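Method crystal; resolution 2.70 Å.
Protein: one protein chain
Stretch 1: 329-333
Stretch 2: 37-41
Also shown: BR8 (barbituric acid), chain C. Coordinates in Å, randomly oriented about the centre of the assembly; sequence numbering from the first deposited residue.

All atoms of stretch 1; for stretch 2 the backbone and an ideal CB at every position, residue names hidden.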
# COMPACT_ATOMS: atom_id res chain seq x y z
N GLU A 329 -23.88 1.63 -3.65
CA GLU A 329 -24.12 0.80 -2.47
C GLU A 329 -24.32 -0.65 -2.93
O GLU A 329 -25.40 -1.21 -2.78
CB GLU A 329 -25.34 1.29 -1.68
CG GLU A 329 -25.18 1.34 -0.16
CD GLU A 329 -26.30 2.14 0.51
OE1 GLU A 329 -27.48 1.79 0.28
OE2 GLU A 329 -26.02 3.13 1.23
N ILE A 330 -23.29 -1.24 -3.53
CA ILE A 330 -23.36 -2.62 -4.01
C ILE A 330 -22.35 -3.55 -3.31
O ILE A 330 -21.28 -3.12 -2.89
CB ILE A 330 -23.13 -2.67 -5.54
CG1 ILE A 330 -21.78 -2.09 -5.89
CG2 ILE A 330 -24.12 -1.80 -6.27
CD1 ILE A 330 -21.72 -1.73 -7.33
N TYR A 331 -22.69 -4.83 -3.22
CA TYR A 331 -21.86 -5.81 -2.54
C TYR A 331 -20.97 -6.51 -3.57
O TYR A 331 -21.44 -7.33 -4.34
CB TYR A 331 -22.73 -6.82 -1.75
CG TYR A 331 -21.96 -7.95 -1.09
CD1 TYR A 331 -21.48 -9.02 -1.84
CD2 TYR A 331 -21.70 -7.97 0.28
CE1 TYR A 331 -20.78 -10.05 -1.27
CE2 TYR A 331 -20.99 -9.02 0.86
CZ TYR A 331 -20.53 -10.06 0.07
OH TYR A 331 -19.81 -11.12 0.59
N VAL A 332 -19.70 -6.13 -3.62
CA VAL A 332 -18.73 -6.75 -4.51
C VAL A 332 -17.60 -7.38 -3.73
O VAL A 332 -16.98 -6.73 -2.91
CB VAL A 332 -18.13 -5.74 -5.48
CG1 VAL A 332 -17.13 -6.43 -6.39
CG2 VAL A 332 -19.22 -5.07 -6.26
N SER A 333 -17.30 -8.62 -4.04
CA SER A 333 -16.38 -9.44 -3.25
C SER A 333 -15.29 -10.00 -4.17
O SER A 333 -15.58 -10.43 -5.28
CB SER A 333 -17.17 -10.56 -2.58
OG SER A 333 -16.30 -11.51 -2.03
N UNK A 37 -26.81 -11.25 8.24
CA UNK A 37 -26.41 -9.91 7.85
C UNK A 37 -25.16 -9.95 6.97
O UNK A 37 -24.16 -10.51 7.37
CB UNK A 37 -26.16 -9.05 9.09
N UNK A 38 -25.23 -9.38 5.77
CA UNK A 38 -24.04 -9.21 4.94
C UNK A 38 -23.49 -7.83 5.16
O UNK A 38 -24.24 -6.90 5.46
CB UNK A 38 -24.35 -9.44 3.46
N UNK A 39 -22.19 -7.64 4.97
CA UNK A 39 -21.64 -6.32 5.11
C UNK A 39 -20.49 -6.10 4.17
O UNK A 39 -19.77 -7.04 3.86
CB UNK A 39 -21.20 -6.08 6.55
N UNK A 40 -20.32 -4.86 3.71
CA UNK A 40 -19.07 -4.42 3.10
C UNK A 40 -18.44 -3.48 4.11
O UNK A 40 -19.05 -2.50 4.49
CB UNK A 40 -19.28 -3.75 1.74
N UNK A 41 -17.25 -3.82 4.60
CA UNK A 41 -16.59 -2.96 5.59
C UNK A 41 -15.30 -2.35 5.02
O UNK A 41 -14.71 -2.92 4.12
CB UNK A 41 -16.28 -3.76 6.86
N1 BR8 C . -12.60 -11.42 2.11
C2 BR8 C . -12.99 -10.13 2.26
O2 BR8 C . -12.93 -9.64 3.37
N3 BR8 C . -13.44 -9.41 1.19
C4 BR8 C . -13.50 -9.97 -0.11
O4 BR8 C . -13.90 -9.29 -1.06
C5 BR8 C . -13.13 -11.43 -0.41
C6 BR8 C . -12.65 -12.07 0.88
O8 BR8 C . -12.27 -13.22 0.86

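Stretch 2 runs as a strand past the strand of stretch 1 at 72° between their N-to-C directions, with no backbone-to-backbone hydrogen bond between the two stretches. Their CA atoms come nearest at Y331 and position 40, 6.4 Å apart, and each of the contacts has a side chain on at least one side.

Position 37 has extended backbone angles, and nothing of stretch 1 lies within 5.5 Å of its ideal CB. Stretch 1 therefore places no demand here; the strand conformation alone is congenial to beta-branched residues, though many others would fit. The deposited residue is I37, with chi1 in the m well and chi2 in t, and its side chain is out of reach of stretch 1.

At position 38 the CA-to-CB bond points toward stretch 1, and the ideal CB sits 4.3 Å from Y331 CE2. What is offered is the carbon flank of an aromatic ring, with no charge close by to be answered. An apolar side chain is the natural choice: leucine, isoleucine, valine, methionine or an aromatic could all make use of it. The residue is F38. F38 CB lies 4.2 Å from Y331 CE2, an apolar contact, and the m rotamer (chi1 -65°) brings its ring to a centroid distance of 5.8 Å from that of Y331. The planes meet at 46°, an oblique pairing.

Position 39 turns its CA-to-CB direction away, and again nothing of stretch 1 is within 5.5 Å of the ideal CB. Its phi/psi of -147/148 is open to any residue but proline, so neither the backbone nor stretch 1 singles out a type. The deposited G39 meets stretch 1 through its backbone: G39 O lies 3.8 Å from Y331 CE2.

Position 40 points toward stretch 1 once more, with its ideal CB 5.1 Å from both Y331 CD2 and I330 O. A chain starting here can run beside the tyrosine ring, and further along lies the carbonyl of V332, a backbone acceptor. A medium apolar residue could cover the ring, but a long side chain with an apolar stem and a donor at its tip, lysine or arginine, would exploit both features. It is K40. Three successive m torsions bend the chain along the tyrosine, K40 CD reaching 3.7 Å from Y331 CD2, before chi4 in t carries the ammonium onward. There K40 NZ donates a hydrogen bond of 3.1 Å to V332 O, giving the charged end a polar partner on the backbone. K40 NZ also lies 15° off the normal of the Y331 ring, but at 5.5 Å from the ring centroid any attraction is at most weak.

Position 41 is again extended and beyond the reach of stretch 1, with nothing near its ideal CB. Beta-branched or polar residues would serve equally well as far as this contact goes. The residue is T41, in the p rotamer, whose OG1 is hydrogen-bonded elsewhere in the structure.

Stretch 2 37-41: IFGKT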
# COMPACT_ATOMS: atom_id res chain seq x y z
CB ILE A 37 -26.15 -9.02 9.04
CG1 ILE A 37 -27.33 -9.00 9.99
CG2 ILE A 37 -25.93 -7.61 8.58
CD1 ILE A 37 -27.07 -8.13 11.19
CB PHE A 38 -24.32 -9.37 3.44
CG PHE A 38 -24.76 -10.75 3.02
CD1 PHE A 38 -24.94 -11.76 3.94
CD2 PHE A 38 -24.99 -11.02 1.68
CE1 PHE A 38 -25.36 -13.01 3.53
CE2 PHE A 38 -25.40 -12.26 1.27
CZ PHE A 38 -25.58 -13.26 2.20
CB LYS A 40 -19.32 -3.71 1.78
CG LYS A 40 -19.79 -4.63 0.69
CD LYS A 40 -18.80 -5.76 0.51
CE LYS A 40 -17.41 -5.25 0.11
NZ LYS A 40 -16.42 -6.37 0.11
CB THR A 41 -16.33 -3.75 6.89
OG1 THR A 41 -15.46 -4.85 6.61
CG2 THR A 41 -17.64 -4.30 7.41
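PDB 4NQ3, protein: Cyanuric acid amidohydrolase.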